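Local coordinates for protein coatomer subunit delta (PDB 5FJZ) that forms part of the coatomer coat of Golgi-derived vesicles, probably serving retrograde Golgi-to-ER transport, and through its mu-homology domain binds a tryptophan-based Dsl1 peptide, at residues A[17-22]-A[40-45]. Sequence-based numbering, arbitrary orientation. Where two conformers were deposited one is given.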
loop_
_atom_site.group_PDB
_atom_site.type_symbol
_atom_site.label_atom_id
_atom_site.label_comp_id
_atom_site.label_asym_id
_atom_site.label_seq_id
_atom_site.Cartn_x
_atom_site.Cartn_y
_atom_site.Cartn_z
ATOM N N ILE A 17 -7.027 23.649 -15.872
ATOM C CA ILE A 17 -5.830 23.493 -15.080
ATOM C C ILE A 17 -6.216 23.365 -13.612
ATOM O O ILE A 17 -7.012 24.163 -13.109
ATOM C CB ILE A 17 -4.870 24.708 -15.289
ATOM C CG1 ILE A 17 -4.340 24.746 -16.735
ATOM C CG2 ILE A 17 -3.758 24.656 -14.273
ATOM C CD1 ILE A 17 -3.822 26.108 -17.113
ATOM N N SER A 18 -5.698 22.328 -12.929
ATOM C CA SER A 18 -6.002 22.083 -11.537
ATOM C C SER A 18 -4.726 22.217 -10.737
ATOM O O SER A 18 -3.729 21.560 -11.024
ATOM C CB SER A 18 -6.611 20.700 -11.355
ATOM O OG SER A 18 -6.902 20.494 -9.995
ATOM N N ILE A 19 -4.744 23.089 -9.697
ATOM C CA ILE A 19 -3.608 23.221 -8.846
ATOM C C ILE A 19 -4.003 22.651 -7.488
ATOM O O ILE A 19 -4.908 23.225 -6.787
ATOM C CB ILE A 19 -3.220 24.707 -8.717
ATOM C CG1 ILE A 19 -2.872 25.293 -10.096
ATOM C CG2 ILE A 19 -2.046 24.903 -7.774
ATOM C CD1 ILE A 19 -2.718 26.815 -10.115
ATOM N N LYS A 20 -3.421 21.505 -7.148
ATOM C CA LYS A 20 -3.912 20.735 -5.981
ATOM C C LYS A 20 -2.858 20.654 -4.941
ATOM O O LYS A 20 -1.725 20.247 -5.248
ATOM C CB LYS A 20 -4.304 19.336 -6.455
ATOM C CG LYS A 20 -5.535 19.280 -7.340
ATOM C CD LYS A 20 -5.790 17.836 -7.850
ATOM C CE LYS A 20 -7.246 17.651 -8.197
ATOM N NZ LYS A 20 -7.463 16.467 -9.093
ATOM N N GLU A 21 -3.136 21.116 -3.729
ATOM C CA GLU A 21 -2.197 21.026 -2.596
ATOM C C GLU A 21 -2.740 20.215 -1.455
ATOM O O GLU A 21 -3.986 20.207 -1.169
ATOM C CB GLU A 21 -1.704 22.405 -2.125
ATOM C CG GLU A 21 -0.914 23.039 -3.251
ATOM C CD GLU A 21 -0.404 24.429 -2.998
ATOM O OE1 GLU A 21 -1.036 25.146 -2.172
ATOM O OE2 GLU A 21 0.648 24.782 -3.587
ATOM N N VAL A 22 -1.874 19.398 -0.886
ATOM C CA VAL A 22 -2.198 18.527 0.255
ATOM C C VAL A 22 -1.255 18.796 1.410
ATOM O O VAL A 22 -0.075 18.929 1.222
ATOM C CB VAL A 22 -2.028 17.048 -0.139
ATOM C CG1 VAL A 22 -2.264 16.118 1.032
ATOM C CG2 VAL A 22 -2.939 16.704 -1.278
ATOM N N GLY A 40 2.323 19.396 -3.644
ATOM C CA GLY A 40 1.426 19.969 -4.678
ATOM C C GLY A 40 1.600 19.365 -6.029
ATOM O O GLY A 40 2.658 18.867 -6.315
ATOM N N VAL A 41 0.580 19.489 -6.855
ATOM C CA VAL A 41 0.665 19.091 -8.246
ATOM C C VAL A 41 -0.101 20.049 -9.075
ATOM O O VAL A 41 -1.203 20.535 -8.683
ATOM C CB VAL A 41 0.178 17.585 -8.420
ATOM C CG1 VAL A 41 -1.313 17.430 -8.187
ATOM C CG2 VAL A 41 0.374 17.111 -9.855
ATOM N N LEU A 42 0.379 20.285 -10.305
ATOM C CA LEU A 42 -0.305 21.007 -11.312
ATOM C C LEU A 42 -0.740 20.014 -12.399
ATOM O O LEU A 42 0.087 19.364 -12.995
ATOM C CB LEU A 42 0.673 22.032 -11.860
ATOM C CG LEU A 42 -0.158 22.987 -12.673
ATOM C CD1 LEU A 42 0.302 24.401 -12.666
ATOM C CD2 LEU A 42 -0.170 22.506 -14.075
ATOM N N GLU A 43 -2.047 19.864 -12.589
ATOM C CA GLU A 43 -2.627 18.939 -13.536
ATOM C C GLU A 43 -3.269 19.716 -14.674
ATOM O O GLU A 43 -3.922 20.767 -14.473
ATOM C CB GLU A 43 -3.697 18.096 -12.881
ATOM C CG GLU A 43 -3.143 17.090 -11.901
ATOM C CD GLU A 43 -4.214 16.247 -11.231
ATOM O OE1 GLU A 43 -5.420 16.472 -11.455
ATOM O OE2 GLU A 43 -3.842 15.360 -10.463
ATOM N N LEU A 44 -3.091 19.201 -15.871
ATOM C CA LEU A 44 -3.669 19.743 -17.083
ATOM C C LEU A 44 -4.641 18.750 -17.707
ATOM O O LEU A 44 -4.281 17.591 -17.856
ATOM C CB LEU A 44 -2.470 20.050 -18.054
ATOM C CG LEU A 44 -2.816 20.552 -19.443
ATOM C CD1 LEU A 44 -3.564 21.851 -19.322
ATOM C CD2 LEU A 44 -1.522 20.714 -20.257
ATOM N N ARG A 45 -5.849 19.201 -18.025
ATOM C CA ARG A 45 -6.834 18.450 -18.771
ATOM C C ARG A 45 -7.114 19.241 -20.054
ATOM O O ARG A 45 -7.453 20.450 -20.032
ATOM C CB ARG A 45 -8.081 18.235 -18.006
ATOM C CG ARG A 45 -8.061 17.196 -16.890
ATOM C CD ARG A 45 -9.308 17.266 -16.021
ATOM N NE ARG A 45 -10.556 17.135 -16.778
ATOM C CZ ARG A 45 -11.798 17.315 -16.282
ATOM N NH1 ARG A 45 -11.951 17.638 -15.028
ATOM N NH2 ARG A 45 -12.873 17.171 -17.038
#
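Strands 15-27 and 33-46 of the mu-homology domain form an antiparallel beta hairpin, and here S18 faces E43 and K20 faces V41 as its hydrogen-bonded pairs. S18 N reaches E43 O at 2.8 Å and E43 N returns to S18 O at 2.9 Å; the K20-V41 pair repeats this, with K20 N to V41 O almost straight (179° at the hydrogen). Between and beyond these pairs, CA-H groups of L42, I17 and G40 also contact carbonyl oxygens of the opposite strand.

On the face carrying S18, K20, V41 and E43, a salt bridge runs diagonally. With K20 CG beside its own backbone N (chi1 -69°) and the chain extended beyond, NZ comes within 3.1 Å of E43 OE1, meeting it from above the carboxylate plane. V41 CG1 packs on K20 CB at 3.9 Å, at the root of the lysine chain. E43 also packs against the backbone of the bound peptide. An alanine in place of E43 would probably leave the K20 ammonium without this carboxylate and free the lysine chain to swing.

The opposite face, of I17, I19, L42 and L44, is apolar apart from E21. L42 splits its methyls, CD1 touching I19 CG1 and CD2 touching I17 CG2, both at 4.2 Å, while I17 CG1 meets L44 CD1 at 4.0 Å. W109 and I241 cover L42 from beyond the hairpin. E21 CG lies 4.1 Å from G40 CA, and OE2 of the buried E21 is hydrogen-bonded by T237 OG1 and W109 NE1.

Both strands lie in the region that interacts with Dsl1. Backbone bonds thus fix the register, one face packs inward, buried, and the other, partly exposed, carries a salt bridge whose glutamate packs against the peptide backbone.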